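Local coordinates for activator of Hsp90 ATPase homologue 1/2-like C-terminal domain-containing protein (PDB 1XFS), which is of unknown function but belongs to the AHA1 family and may, by family, be related to activators of the Hsp90 ATPase, at residues Glu17-Leu29 / Ala116-Arg128. Numbering follows the deposited sequence.
Sequences ELAVPVNLVWRGL and AVIELQPTSSGTR
The end of strand 11-18, outermost in this chain's sheet, pairs antiparallel with the start of strand 127-134, and the chain then turns at Ala19 into helix 22-30, which packs on the same sheet. Leu18 and Thr127 form the hydrogen-bonded pair: Leu18 N reaches Thr127 O at 2.9 Å and Thr127 N reaches Leu18 O at 2.8 Å. Beyond it, Ala19 centres an inverse gamma turn, and Thr127 OG1, set beside its backbone N and anti to the carbonyl carbon, is thereby brought to Val20 O, to which it donates at 2.7 Å, tilted 19° from the carbonyl plane. A valine in place of Thr127 would probably leave Val20 O without this donor and the link between strand and helix start less firmly fixed.

This short helix after the first strand packs on the sheet as in the helix-grip fold of the Bet v 1-like clan, with the long helix 149-167 covering Leu18 and Val20; helix 22-29 runs nearly antiparallel to strand 116-122 (161° between their N-to-C directions), the axes 9.2 Å apart. Leu120 carries most of the apolar contact with the helix: its CD2 meets Val25 CG1 at 3.7 Å, while CD1 touches Val22 CG2 and lies at the edge of the Trp26 ring, in its plane, 3.9 Å from CE3. Further along, Leu29 CD1 touches Ile118 CG2. On the opposite face of the sheet, Glu17 and Arg128 lie side by side, and a salt bridge joins Glu17 OE1 to Arg128 NE at 2.8 Å, with carboxylate and guanidinium planes 85° apart.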
loop_
_atom_site.group_PDB
_atom_site.type_symbol
_atom_site.label_atom_id
_atom_site.label_comp_id
_atom_site.label_asym_id
_atom_site.label_seq_id
_atom_site.Cartn_x
_atom_site.Cartn_y
_atom_site.Cartn_z
ATOM N N GLU A 17 -25.672 -6.921 6.855
ATOM C CA GLU A 17 -26.555 -7.044 5.698
ATOM C C GLU A 17 -27.338 -5.740 5.588
ATOM O O GLU A 17 -28.041 -5.358 6.520
ATOM C CB GLU A 17 -27.532 -8.211 5.889
ATOM C CG GLU A 17 -26.874 -9.569 6.092
ATOM C CD GLU A 17 -26.245 -10.121 4.825
ATOM O OE1 GLU A 17 -25.581 -11.176 4.906
ATOM O OE2 GLU A 17 -26.419 -9.512 3.749
ATOM N N LEU A 18 -27.207 -5.048 4.459
ATOM C CA LEU A 18 -27.922 -3.792 4.254
ATOM C C LEU A 18 -29.003 -3.962 3.195
ATOM O O LEU A 18 -28.755 -4.542 2.141
ATOM C CB LEU A 18 -26.967 -2.677 3.817
ATOM C CG LEU A 18 -25.884 -2.219 4.798
ATOM C CD1 LEU A 18 -24.757 -3.233 4.821
ATOM C CD2 LEU A 18 -25.355 -0.856 4.373
ATOM N N ALA A 19 -30.197 -3.448 3.479
ATOM C CA ALA A 19 -31.316 -3.548 2.547
ATOM C C ALA A 19 -31.247 -2.422 1.522
ATOM O O ALA A 19 -32.188 -1.641 1.360
ATOM C CB ALA A 19 -32.632 -3.490 3.311
ATOM N N VAL A 20 -30.114 -2.359 0.830
ATOM C CA VAL A 20 -29.852 -1.353 -0.181
ATOM C C VAL A 20 -29.045 -2.021 -1.290
ATOM O O VAL A 20 -28.229 -2.902 -1.023
ATOM C CB VAL A 20 -29.026 -0.187 0.422
ATOM C CG1 VAL A 20 -28.583 0.774 -0.661
ATOM C CG2 VAL A 20 -29.857 0.536 1.473
ATOM N N PRO A 21 -29.284 -1.632 -2.553
ATOM C CA PRO A 21 -28.563 -2.207 -3.696
ATOM C C PRO A 21 -27.066 -1.888 -3.644
ATOM O O PRO A 21 -26.663 -0.865 -3.094
ATOM C CB PRO A 21 -29.259 -1.566 -4.896
ATOM C CG PRO A 21 -29.670 -0.236 -4.355
ATOM C CD PRO A 21 -30.235 -0.605 -3.008
ATOM N N VAL A 22 -26.260 -2.765 -4.232
ATOM C CA VAL A 22 -24.810 -2.614 -4.223
ATOM C C VAL A 22 -24.304 -1.333 -4.871
ATOM O O VAL A 22 -23.297 -0.767 -4.434
ATOM C CB VAL A 22 -24.118 -3.826 -4.899
ATOM C CG1 VAL A 22 -24.402 -3.830 -6.405
ATOM C CG2 VAL A 22 -22.623 -3.790 -4.632
ATOM N N ASN A 23 -24.989 -0.869 -5.912
ATOM C CA ASN A 23 -24.563 0.353 -6.587
ATOM C C ASN A 23 -24.641 1.544 -5.635
ATOM O O ASN A 23 -23.753 2.396 -5.621
ATOM C CB ASN A 23 -25.413 0.605 -7.843
ATOM C CG ASN A 23 -26.870 0.881 -7.526
ATOM O OD1 ASN A 23 -27.540 0.089 -6.868
ATOM N ND2 ASN A 23 -27.370 2.016 -8.002
ATOM N N LEU A 24 -25.697 1.595 -4.826
ATOM C CA LEU A 24 -25.856 2.690 -3.874
ATOM C C LEU A 24 -24.851 2.600 -2.735
ATOM O O LEU A 24 -24.287 3.609 -2.320
ATOM C CB LEU A 24 -27.272 2.706 -3.303
ATOM C CG LEU A 24 -28.378 3.088 -4.280
ATOM C CD1 LEU A 24 -29.704 3.100 -3.533
ATOM C CD2 LEU A 24 -28.097 4.457 -4.890
ATOM N N VAL A 25 -24.636 1.389 -2.226
ATOM C CA VAL A 25 -23.686 1.187 -1.144
ATOM C C VAL A 25 -22.308 1.641 -1.607
ATOM O O VAL A 25 -21.580 2.319 -0.870
ATOM C CB VAL A 25 -23.620 -0.297 -0.720
ATOM C CG1 VAL A 25 -22.525 -0.502 0.327
ATOM C CG2 VAL A 25 -24.969 -0.729 -0.157
ATOM N N TRP A 26 -21.957 1.285 -2.836
ATOM C CA TRP A 26 -20.663 1.676 -3.369
ATOM C C TRP A 26 -20.519 3.189 -3.385
ATOM O O TRP A 26 -19.465 3.709 -3.045
ATOM C CB TRP A 26 -20.470 1.118 -4.776
ATOM C CG TRP A 26 -19.120 1.447 -5.353
ATOM C CD1 TRP A 26 -18.843 2.358 -6.329
ATOM C CD2 TRP A 26 -17.864 0.856 -4.986
ATOM N NE1 TRP A 26 -17.489 2.369 -6.602
ATOM C CE2 TRP A 26 -16.868 1.454 -5.791
ATOM C CE3 TRP A 26 -17.486 -0.126 -4.058
ATOM C CZ2 TRP A 26 -15.514 1.103 -5.698
ATOM C CZ3 TRP A 26 -16.131 -0.478 -3.965
ATOM C CH2 TRP A 26 -15.169 0.137 -4.784
ATOM N N ARG A 27 -21.571 3.900 -3.776
ATOM C CA ARG A 27 -21.488 5.353 -3.800
ATOM C C ARG A 27 -21.298 5.892 -2.383
ATOM O O ARG A 27 -20.550 6.849 -2.162
ATOM C CB ARG A 27 -22.737 5.960 -4.441
ATOM C CG ARG A 27 -22.880 5.611 -5.916
ATOM C CD ARG A 27 -24.110 6.263 -6.520
ATOM N NE ARG A 27 -24.041 7.715 -6.416
ATOM C CZ ARG A 27 -24.998 8.542 -6.829
ATOM N NH1 ARG A 27 -26.104 8.058 -7.376
ATOM N NH2 ARG A 27 -24.844 9.854 -6.699
ATOM N N GLY A 28 -21.963 5.270 -1.415
ATOM C CA GLY A 28 -21.822 5.711 -0.038
ATOM C C GLY A 28 -20.400 5.556 0.479
ATOM O O GLY A 28 -19.927 6.358 1.282
ATOM N N LEU A 29 -19.708 4.523 0.012
ATOM C CA LEU A 29 -18.340 4.262 0.440
ATOM C C LEU A 29 -17.284 5.094 -0.263
ATOM O O LEU A 29 -16.169 5.232 0.241
ATOM C CB LEU A 29 -18.005 2.786 0.215
ATOM C CG LEU A 29 -18.655 1.796 1.177
ATOM C CD1 LEU A 29 -18.582 0.401 0.589
ATOM C CD2 LEU A 29 -17.950 1.862 2.522
ATOM N N ALA A 116 -7.780 -1.234 5.703
ATOM C CA ALA A 116 -9.171 -1.639 5.702
ATOM C C ALA A 116 -9.510 -2.293 4.379
ATOM O O ALA A 116 -9.157 -1.789 3.313
ATOM C CB ALA A 116 -10.054 -0.415 5.919
ATOM N N VAL A 117 -10.174 -3.437 4.454
ATOM C CA VAL A 117 -10.597 -4.136 3.262
ATOM C C VAL A 117 -12.109 -4.223 3.373
ATOM O O VAL A 117 -12.640 -4.760 4.345
ATOM C CB VAL A 117 -9.993 -5.553 3.177
ATOM C CG1 VAL A 117 -10.577 -6.289 1.969
ATOM C CG2 VAL A 117 -8.478 -5.469 3.055
ATOM N N ILE A 118 -12.794 -3.656 2.391
ATOM C CA ILE A 118 -14.246 -3.658 2.377
ATOM C C ILE A 118 -14.711 -4.478 1.184
ATOM O O ILE A 118 -14.345 -4.183 0.054
ATOM C CB ILE A 118 -14.811 -2.229 2.232
ATOM C CG1 ILE A 118 -14.295 -1.338 3.359
ATOM C CG2 ILE A 118 -16.328 -2.275 2.214
ATOM C CD1 ILE A 118 -14.562 -1.873 4.753
ATOM N N GLU A 119 -15.497 -5.520 1.434
ATOM C CA GLU A 119 -15.993 -6.348 0.345
ATOM C C GLU A 119 -17.509 -6.298 0.281
ATOM O O GLU A 119 -18.178 -6.365 1.307
ATOM C CB GLU A 119 -15.521 -7.796 0.511
ATOM C CG GLU A 119 -14.021 -7.966 0.383
ATOM C CD GLU A 119 -13.594 -9.419 0.383
ATOM O OE1 GLU A 119 -12.388 -9.683 0.187
ATOM O OE2 GLU A 119 -14.462 -10.296 0.581
ATOM N N LEU A 120 -18.046 -6.172 -0.929
ATOM C CA LEU A 120 -19.492 -6.109 -1.113
ATOM C C LEU A 120 -19.973 -7.266 -1.972
ATOM O O LEU A 120 -19.279 -7.719 -2.887
ATOM C CB LEU A 120 -19.895 -4.803 -1.794
ATOM C CG LEU A 120 -19.505 -3.484 -1.135
ATOM C CD1 LEU A 120 -19.969 -2.339 -2.017
ATOM C CD2 LEU A 120 -20.138 -3.387 0.250
ATOM N N GLN A 121 -21.174 -7.739 -1.677
ATOM C CA GLN A 121 -21.747 -8.832 -2.435
ATOM C C GLN A 121 -23.245 -8.605 -2.521
ATOM O O GLN A 121 -23.920 -8.488 -1.503
ATOM C CB GLN A 121 -21.445 -10.162 -1.743
ATOM C CG GLN A 121 -21.937 -11.397 -2.484
ATOM C CD GLN A 121 -21.540 -12.685 -1.779
ATOM O OE1 GLN A 121 -20.353 -12.996 -1.654
ATOM N NE2 GLN A 121 -22.532 -13.434 -1.306
ATOM N N PRO A 122 -23.786 -8.505 -3.742
ATOM C CA PRO A 122 -25.231 -8.289 -3.839
ATOM C C PRO A 122 -25.999 -9.523 -3.373
ATOM O O PRO A 122 -25.544 -10.651 -3.556
ATOM C CB PRO A 122 -25.438 -7.981 -5.323
ATOM C CG PRO A 122 -24.329 -8.732 -5.994
ATOM C CD PRO A 122 -23.152 -8.510 -5.071
ATOM N N THR A 123 -27.148 -9.294 -2.743
ATOM C CA THR A 123 -27.999 -10.374 -2.256
ATOM C C THR A 123 -29.392 -10.165 -2.832
ATOM O O THR A 123 -29.634 -9.189 -3.542
ATOM C CB THR A 123 -28.118 -10.368 -0.720
ATOM O OG1 THR A 123 -28.737 -9.148 -0.293
ATOM C CG2 THR A 123 -26.745 -10.496 -0.077
ATOM N N SER A 124 -30.315 -11.065 -2.518
ATOM C CA SER A 124 -31.670 -10.936 -3.038
ATOM C C SER A 124 -32.425 -9.742 -2.458
ATOM O O SER A 124 -33.351 -9.232 -3.082
ATOM C CB SER A 124 -32.460 -12.227 -2.786
ATOM O OG SER A 124 -32.512 -12.537 -1.407
ATOM N N SER A 125 -32.022 -9.285 -1.278
ATOM C CA SER A 125 -32.698 -8.163 -0.642
ATOM C C SER A 125 -31.841 -6.905 -0.513
ATOM O O SER A 125 -32.346 -5.847 -0.139
ATOM C CB SER A 125 -33.197 -8.573 0.744
ATOM O OG SER A 125 -32.122 -9.000 1.559
ATOM N N GLY A 126 -30.550 -7.011 -0.807
ATOM C CA GLY A 126 -29.698 -5.840 -0.694
ATOM C C GLY A 126 -28.232 -6.103 -0.966
ATOM O O GLY A 126 -27.868 -6.592 -2.035
ATOM N N THR A 127 -27.386 -5.771 0.005
ATOM C CA THR A 127 -25.951 -5.970 -0.145
ATOM C C THR A 127 -25.327 -6.519 1.127
ATOM O O THR A 127 -25.643 -6.072 2.232
ATOM C CB THR A 127 -25.223 -4.650 -0.485
ATOM O OG1 THR A 127 -25.881 -4.009 -1.581
ATOM C CG2 THR A 127 -23.768 -4.928 -0.870
ATOM N N ARG A 128 -24.444 -7.498 0.968
ATOM C CA ARG A 128 -23.744 -8.075 2.101
ATOM C C ARG A 128 -22.461 -7.260 2.226
ATOM O O ARG A 128 -21.685 -7.155 1.274
ATOM C CB ARG A 128 -23.431 -9.551 1.849
ATOM C CG ARG A 128 -22.712 -10.239 2.997
ATOM C CD ARG A 128 -22.777 -11.744 2.832
ATOM N NE ARG A 128 -24.162 -12.191 2.717
ATOM C CZ ARG A 128 -24.536 -13.459 2.592
ATOM N NH1 ARG A 128 -23.626 -14.423 2.567
ATOM N NH2 ARG A 128 -25.825 -13.763 2.496
HETATM O O HOH W 1 -30.625 -7.021 2.749
#